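Local coordinates for SusD superfamily protein (Bacteroides thetaiotaomicron, PDB 3MCX) that is of unknown function but belongs to the SusD family, probably helps bind glycans at the outer membrane for uptake, and binds zinc ions, at residues F134-T137 / R138-M142; S170-A173 / Q174-Q178; Y380-D383 / I384-R387. All blocks are in the same frame, centred on the assembly; numbering follows the deposited sequence.

Overall arrangement
Contacts 1 and 2 sit together; contact 3 lies on the other side of the chain's centre from contact 1. Contact 1 is the buried C-terminal end of helix 115-140. Contact 2 is the first turn of helix 172-186, the next helix, and is partly exposed. The two touch, with T137 packed on C175 and F134 on Y176. Contact 3 lies near the C-terminal end of helix 374-385, about 30 Å from contact 1 and 34 Å from contact 2, centre to centre. It is largely buried, with a partly exposed polar side. Contact 1 joins an aromatic ring to a buried charge. Contact 2 caps a helix start. Contacts 2 and 3 each add a zinc-bound carboxylate.

Contact 1 of 3, residues F134-T137 / R138-M142; sequences FNLT and RLFGM
The CE2-CZ rim of the F134 ring lies over one face of the R138 guanidinium, and R138 CD lies over the face of the ring. F134 CE2 sits over the centre of the guanidinium face, and F134 CZ comes to 3.3 Å from R138 NE. The two planes are 31° apart. Nearer the backbone of R138, its CD makes a CH-pi contact, 3.9 Å from the centroid of the F134 ring.

Both torsions serve this meeting. F134 CG is anti to the backbone N (chi1 177°), which places the ring beside the carbonyl end of its residue. R138 CG stands between its own N and carbonyl carbon. The bend at chi3 (-48°) then brings CD over the ring and carries the guanidinium out past its CE2-CZ rim.

N135 runs alongside R138, pointing the same way. Water 1 joins them: it donates to N135 OD1 at 2.8 Å and accepts from R138 NH1 at 3.0 Å, in the guanidinium plane. The amide nitrogen ND2 of N135 is held by Y40 and Y41.

Another side of the helix is apolar. L136 CD2 meets F140 CE2 at 4.0 Å, and L136 O lies at the edge of the F140 ring, in its plane. W88 of helix 81-106 meets this ring edge-to-face. The backbone bond from F140 N to L136 O (3.0 Å) belongs to the last turn; G141 then leaves helical geometry. Water 2 lies near T137 O and M142 O, 2.9 Å from the former, and spans the exit.

R138 is buried, and its charge is met by a salt bridge to E419 and a cation-pi contact with Y422. With F134 on one face and water 1 at the edge, the guanidinium is probably held in a fixed orientation.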
# COMPACT_ATOMS: atom_id res chain seq x y z
N PHE A 134 1.93 -8.70 -7.12
CA PHE A 134 1.88 -8.70 -5.65
C PHE A 134 0.57 -8.10 -5.14
O PHE A 134 -0.08 -8.65 -4.26
CB PHE A 134 3.10 -7.93 -5.12
CG PHE A 134 3.17 -7.79 -3.62
CD1 PHE A 134 3.28 -8.89 -2.81
CD2 PHE A 134 3.17 -6.54 -3.04
CE1 PHE A 134 3.40 -8.74 -1.44
CE2 PHE A 134 3.27 -6.40 -1.66
CZ PHE A 134 3.40 -7.49 -0.87
N ASN A 135 0.21 -6.93 -5.69
CA ASN A 135 -1.03 -6.26 -5.30
C ASN A 135 -2.25 -7.11 -5.53
O ASN A 135 -3.13 -7.20 -4.66
CB ASN A 135 -1.12 -4.92 -6.04
CG ASN A 135 -0.13 -3.89 -5.50
OD1 ASN A 135 0.14 -3.85 -4.29
ND2 ASN A 135 0.40 -3.04 -6.38
N LEU A 136 -2.34 -7.77 -6.69
CA LEU A 136 -3.47 -8.67 -6.94
C LEU A 136 -3.49 -9.85 -5.96
O LEU A 136 -4.53 -10.25 -5.48
CB LEU A 136 -3.43 -9.20 -8.37
CG LEU A 136 -3.83 -8.18 -9.44
CD1 LEU A 136 -3.26 -8.59 -10.78
CD2 LEU A 136 -5.35 -8.03 -9.49
N THR A 137 -2.32 -10.42 -5.72
CA THR A 137 -2.21 -11.62 -4.93
C THR A 137 -2.64 -11.33 -3.49
O THR A 137 -3.28 -12.17 -2.85
CB THR A 137 -0.78 -12.21 -4.99
OG1 THR A 137 -0.45 -12.49 -6.35
CG2 THR A 137 -0.67 -13.48 -4.16
N ARG A 138 -2.28 -10.18 -2.96
CA ARG A 138 -2.56 -9.90 -1.57
C ARG A 138 -4.02 -9.48 -1.37
O ARG A 138 -4.52 -9.67 -0.27
CB ARG A 138 -1.55 -8.88 -1.01
CG ARG A 138 -1.71 -7.52 -1.51
CD ARG A 138 -0.42 -6.68 -1.35
NE ARG A 138 0.26 -6.70 -0.07
CZ ARG A 138 0.83 -5.62 0.54
NH1 ARG A 138 0.70 -4.40 0.06
NH2 ARG A 138 1.54 -5.79 1.62
N LEU A 139 -4.72 -9.01 -2.42
CA LEU A 139 -6.16 -8.73 -2.32
C LEU A 139 -6.99 -9.98 -2.50
O LEU A 139 -7.97 -10.17 -1.78
CB LEU A 139 -6.60 -7.70 -3.38
CG LEU A 139 -6.72 -6.28 -2.85
CD1 LEU A 139 -5.36 -5.69 -2.39
CD2 LEU A 139 -7.42 -5.39 -3.89
N PHE A 140 -6.63 -10.82 -3.48
CA PHE A 140 -7.51 -11.87 -3.94
C PHE A 140 -7.10 -13.27 -3.47
O PHE A 140 -7.74 -14.27 -3.83
CB PHE A 140 -7.61 -11.81 -5.48
CG PHE A 140 -8.33 -10.56 -5.96
CD1 PHE A 140 -9.70 -10.52 -5.95
CD2 PHE A 140 -7.62 -9.43 -6.36
CE1 PHE A 140 -10.41 -9.37 -6.35
CE2 PHE A 140 -8.30 -8.26 -6.77
CZ PHE A 140 -9.70 -8.26 -6.75
N GLY A 141 -6.03 -13.34 -2.65
CA GLY A 141 -5.48 -14.60 -2.12
C GLY A 141 -5.32 -14.50 -0.62
O GLY A 141 -5.06 -13.43 -0.07
N MSE A 142 -5.48 -15.64 0.05
CA MSE A 142 -5.23 -15.69 1.49
C MSE A 142 -3.75 -15.41 1.76
O MSE A 142 -2.90 -15.68 0.91
CB MSE A 142 -5.62 -17.06 2.05
CG MSE A 142 -7.11 -17.37 1.98
SE MSE A 142 -8.26 -16.22 2.99
CE MSE A 142 -7.75 -16.68 4.82
O HOH W 1 -1.27 -3.35 -1.96
O HOH W 2 -1.89 -13.68 -0.80

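Contact 2 of 3, residues S170-A173 / Q174-Q178; sequences STVA and QCYEQ. With ZN (zinc ion), chain B.
T171 N gives a hydrogen bond to Q174 OE1 at 2.9 Å, nearly straight at 167°. The donor is tilted 16° from the plane of the amide carbonyl. The return bond runs from Q174 N to T171 OG1, at 3.0 Å. Each residue therefore uses its side chain to hold the backbone NH of the other.

The side chains are set for this. The chi1 of T171 (70°) tucks OG1 in between the two backbone bonds of its CA, which turns the hydroxyl to Q174 N. Q174 is extended beyond CG, which carries its amide back past the hydroxyl to T171 N. On the way Q174 CG passes 3.3 Å from T171 OG1. S170 CB also lies close to Q174 OE1.

The turn goes on with regular backbone bonds, C175 N to T171 O and Y176 N to V172 O. V172 and Y176 point the same way, side by side, and V172 CG1 touches Y176 CD1 at 3.7 Å. This apolar side is buried: V172 and C175 pack on T137 of helix 115-140, and Y176 packs on V211 and N214 of helix 201-214.

E177 is exposed. Its extended chain carries OE1 to a zinc ion at 1.9 Å, and water 3 also binds the metal at 2.0 Å. E177 OE2 is 3.1 Å from the metal, so the carboxylate binds through one oxygen.

The pairing of T171, at the N-cap, with Q174 is a capping box, the motif that opens helix 172-186.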
# COMPACT_ATOMS: atom_id res chain seq x y z
N SER A 170 -2.84 -19.34 -10.37
CA SER A 170 -1.65 -19.97 -9.78
C SER A 170 -1.80 -19.92 -8.28
O SER A 170 -2.69 -19.22 -7.79
CB SER A 170 -0.39 -19.26 -10.28
OG SER A 170 -0.10 -19.61 -11.64
N THR A 171 -0.96 -20.65 -7.54
CA THR A 171 -1.02 -20.53 -6.08
C THR A 171 -0.43 -19.22 -5.61
O THR A 171 0.34 -18.57 -6.33
CB THR A 171 -0.28 -21.68 -5.37
OG1 THR A 171 1.15 -21.54 -5.58
CG2 THR A 171 -0.78 -23.06 -5.84
N VAL A 172 -0.76 -18.83 -4.38
CA VAL A 172 -0.14 -17.67 -3.78
C VAL A 172 1.39 -17.76 -3.81
O VAL A 172 2.07 -16.80 -4.16
CB VAL A 172 -0.68 -17.47 -2.34
CG1 VAL A 172 0.13 -16.44 -1.57
CG2 VAL A 172 -2.21 -17.03 -2.39
N ALA A 173 1.94 -18.93 -3.50
CA ALA A 173 3.41 -19.07 -3.52
C ALA A 173 3.97 -18.90 -4.95
O ALA A 173 5.02 -18.28 -5.11
CB ALA A 173 3.83 -20.42 -2.94
N GLN A 174 3.31 -19.46 -5.96
CA GLN A 174 3.75 -19.29 -7.33
C GLN A 174 3.74 -17.82 -7.73
O GLN A 174 4.65 -17.32 -8.40
CB GLN A 174 2.87 -20.11 -8.26
CG GLN A 174 3.15 -21.61 -8.21
CD GLN A 174 2.16 -22.43 -9.01
OE1 GLN A 174 0.97 -22.10 -9.07
NE2 GLN A 174 2.64 -23.51 -9.61
N CYS A 175 2.72 -17.11 -7.26
CA CYS A 175 2.63 -15.68 -7.52
C CYS A 175 3.77 -14.94 -6.85
O CYS A 175 4.44 -14.12 -7.48
CB CYS A 175 1.26 -15.15 -7.08
SG CYS A 175 -0.09 -15.72 -8.13
N TYR A 176 4.01 -15.20 -5.57
CA TYR A 176 5.14 -14.54 -4.89
C TYR A 176 6.50 -14.86 -5.56
O TYR A 176 7.36 -13.99 -5.65
CB TYR A 176 5.19 -14.87 -3.40
CG TYR A 176 4.37 -13.98 -2.48
CD1 TYR A 176 3.00 -14.15 -2.32
CD2 TYR A 176 4.99 -13.00 -1.73
CE1 TYR A 176 2.27 -13.34 -1.45
CE2 TYR A 176 4.27 -12.20 -0.86
CZ TYR A 176 2.92 -12.40 -0.70
OH TYR A 176 2.22 -11.60 0.19
N GLU A 177 6.68 -16.09 -6.01
CA GLU A 177 7.93 -16.44 -6.73
C GLU A 177 8.11 -15.53 -7.93
O GLU A 177 9.20 -15.04 -8.19
CB GLU A 177 7.91 -17.86 -7.22
CG GLU A 177 8.13 -18.89 -6.18
CD GLU A 177 8.05 -20.28 -6.79
OE1 GLU A 177 7.43 -20.45 -7.89
OE2 GLU A 177 8.65 -21.21 -6.18
N GLN A 178 7.03 -15.29 -8.66
CA GLN A 178 7.13 -14.43 -9.86
C GLN A 178 7.38 -12.96 -9.49
O GLN A 178 8.18 -12.30 -10.19
CB GLN A 178 5.87 -14.57 -10.73
CG GLN A 178 5.96 -13.87 -12.07
CD GLN A 178 7.01 -14.46 -12.96
OE1 GLN A 178 6.98 -15.66 -13.27
NE2 GLN A 178 7.95 -13.62 -13.40
ZN ZN B . 7.32 -22.13 -8.80
O HOH W 3 6.07 -21.33 -10.13

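Contact 3 of 3, residues Y380-D383 / I384-R387; sequences YLND and IISR. With ZN (zinc ion), chain E.
L381 and I385 meet on the packed side, near the C-terminal end of helix 374-385, where L381 CG touches I385 CD1 at 3.8 Å. Both also lie against E409 of helix 403-414. Beneath them the bond from I385 N to L381 O is nearly straight (174°). I384 N makes weak bonds only, to the carbonyls of Y380 and L381.

The other side is polar; N382, S386 and R387 are partly exposed, while D383 is buried. N382 O accepts twice from S386: from its N and from its OG, each at 2.8 Å, on opposite faces of the carbonyl plane. A chi1 of 66° folds S386 OG back to that oxygen.

R387 is extended from CG to NE and runs alongside D383. Its NH1 bonds D383 O on a lone pair at 2.9 Å. The same nitrogen forms a salt bridge to D383 OD1 at 3.1 Å, from the anti side, tilted 31° out of the carboxylate plane.

D383 OD1 also binds a zinc ion at 2.0 Å. One oxygen thus carries both metal and arginine. R387 probably helps to orient the carboxylate, and the two positive partners would be expected to stabilise its ionised form.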
# COMPACT_ATOMS: atom_id res chain seq x y z
N TYR A 380 16.86 0.15 14.77
CA TYR A 380 16.05 0.70 13.68
C TYR A 380 14.67 1.12 14.17
O TYR A 380 14.11 2.13 13.71
CB TYR A 380 15.93 -0.29 12.51
CG TYR A 380 17.25 -0.60 11.83
CD1 TYR A 380 18.21 0.39 11.61
CD2 TYR A 380 17.53 -1.89 11.38
CE1 TYR A 380 19.41 0.09 10.97
CE2 TYR A 380 18.72 -2.19 10.74
CZ TYR A 380 19.65 -1.20 10.53
OH TYR A 380 20.85 -1.50 9.89
N LEU A 381 14.09 0.34 15.07
CA LEU A 381 12.83 0.76 15.70
C LEU A 381 13.03 2.08 16.43
O LEU A 381 12.22 2.99 16.32
CB LEU A 381 12.30 -0.30 16.68
CG LEU A 381 10.95 0.10 17.29
CD1 LEU A 381 9.84 0.33 16.25
CD2 LEU A 381 10.53 -0.92 18.40
N ASN A 382 14.12 2.18 17.17
CA ASN A 382 14.41 3.40 17.94
C ASN A 382 14.72 4.60 17.04
O ASN A 382 14.44 5.74 17.42
CB ASN A 382 15.51 3.16 18.97
CG ASN A 382 14.99 2.40 20.18
OD1 ASN A 382 13.78 2.44 20.48
ND2 ASN A 382 15.88 1.67 20.86
N ASP A 383 15.23 4.35 15.83
CA ASP A 383 15.40 5.43 14.83
C ASP A 383 14.08 6.09 14.48
O ASP A 383 14.04 7.27 14.21
CB ASP A 383 16.06 4.90 13.56
CG ASP A 383 17.57 4.81 13.68
OD1 ASP A 383 18.17 5.75 14.22
OD2 ASP A 383 18.15 3.78 13.23
N ILE A 384 13.01 5.34 14.49
CA ILE A 384 11.68 5.89 14.25
C ILE A 384 11.18 6.54 15.53
O ILE A 384 10.89 7.73 15.54
CB ILE A 384 10.71 4.84 13.72
CG1 ILE A 384 11.24 4.20 12.42
CG2 ILE A 384 9.33 5.47 13.53
CD1 ILE A 384 11.56 5.15 11.27
N ILE A 385 11.12 5.77 16.62
CA ILE A 385 10.58 6.29 17.89
C ILE A 385 11.24 7.61 18.27
O ILE A 385 10.54 8.57 18.60
CB ILE A 385 10.68 5.24 19.04
CG1 ILE A 385 9.80 4.01 18.75
CG2 ILE A 385 10.19 5.85 20.38
CD1 ILE A 385 10.03 2.84 19.77
N SER A 386 12.56 7.66 18.23
CA SER A 386 13.31 8.84 18.69
C SER A 386 13.05 10.09 17.86
O SER A 386 13.31 11.20 18.34
CB SER A 386 14.82 8.58 18.70
OG SER A 386 15.32 8.39 17.40
N ARG A 387 12.57 9.90 16.63
CA ARG A 387 12.24 11.00 15.72
C ARG A 387 10.75 11.35 15.71
O ARG A 387 10.29 12.16 14.89
CB ARG A 387 12.75 10.69 14.29
CG ARG A 387 14.26 10.68 14.15
CD ARG A 387 14.66 10.26 12.76
NE ARG A 387 16.08 10.39 12.52
CZ ARG A 387 17.01 9.53 12.93
NH1 ARG A 387 16.68 8.41 13.57
NH2 ARG A 387 18.28 9.77 12.66
ZN ZN E . 20.18 6.06 14.07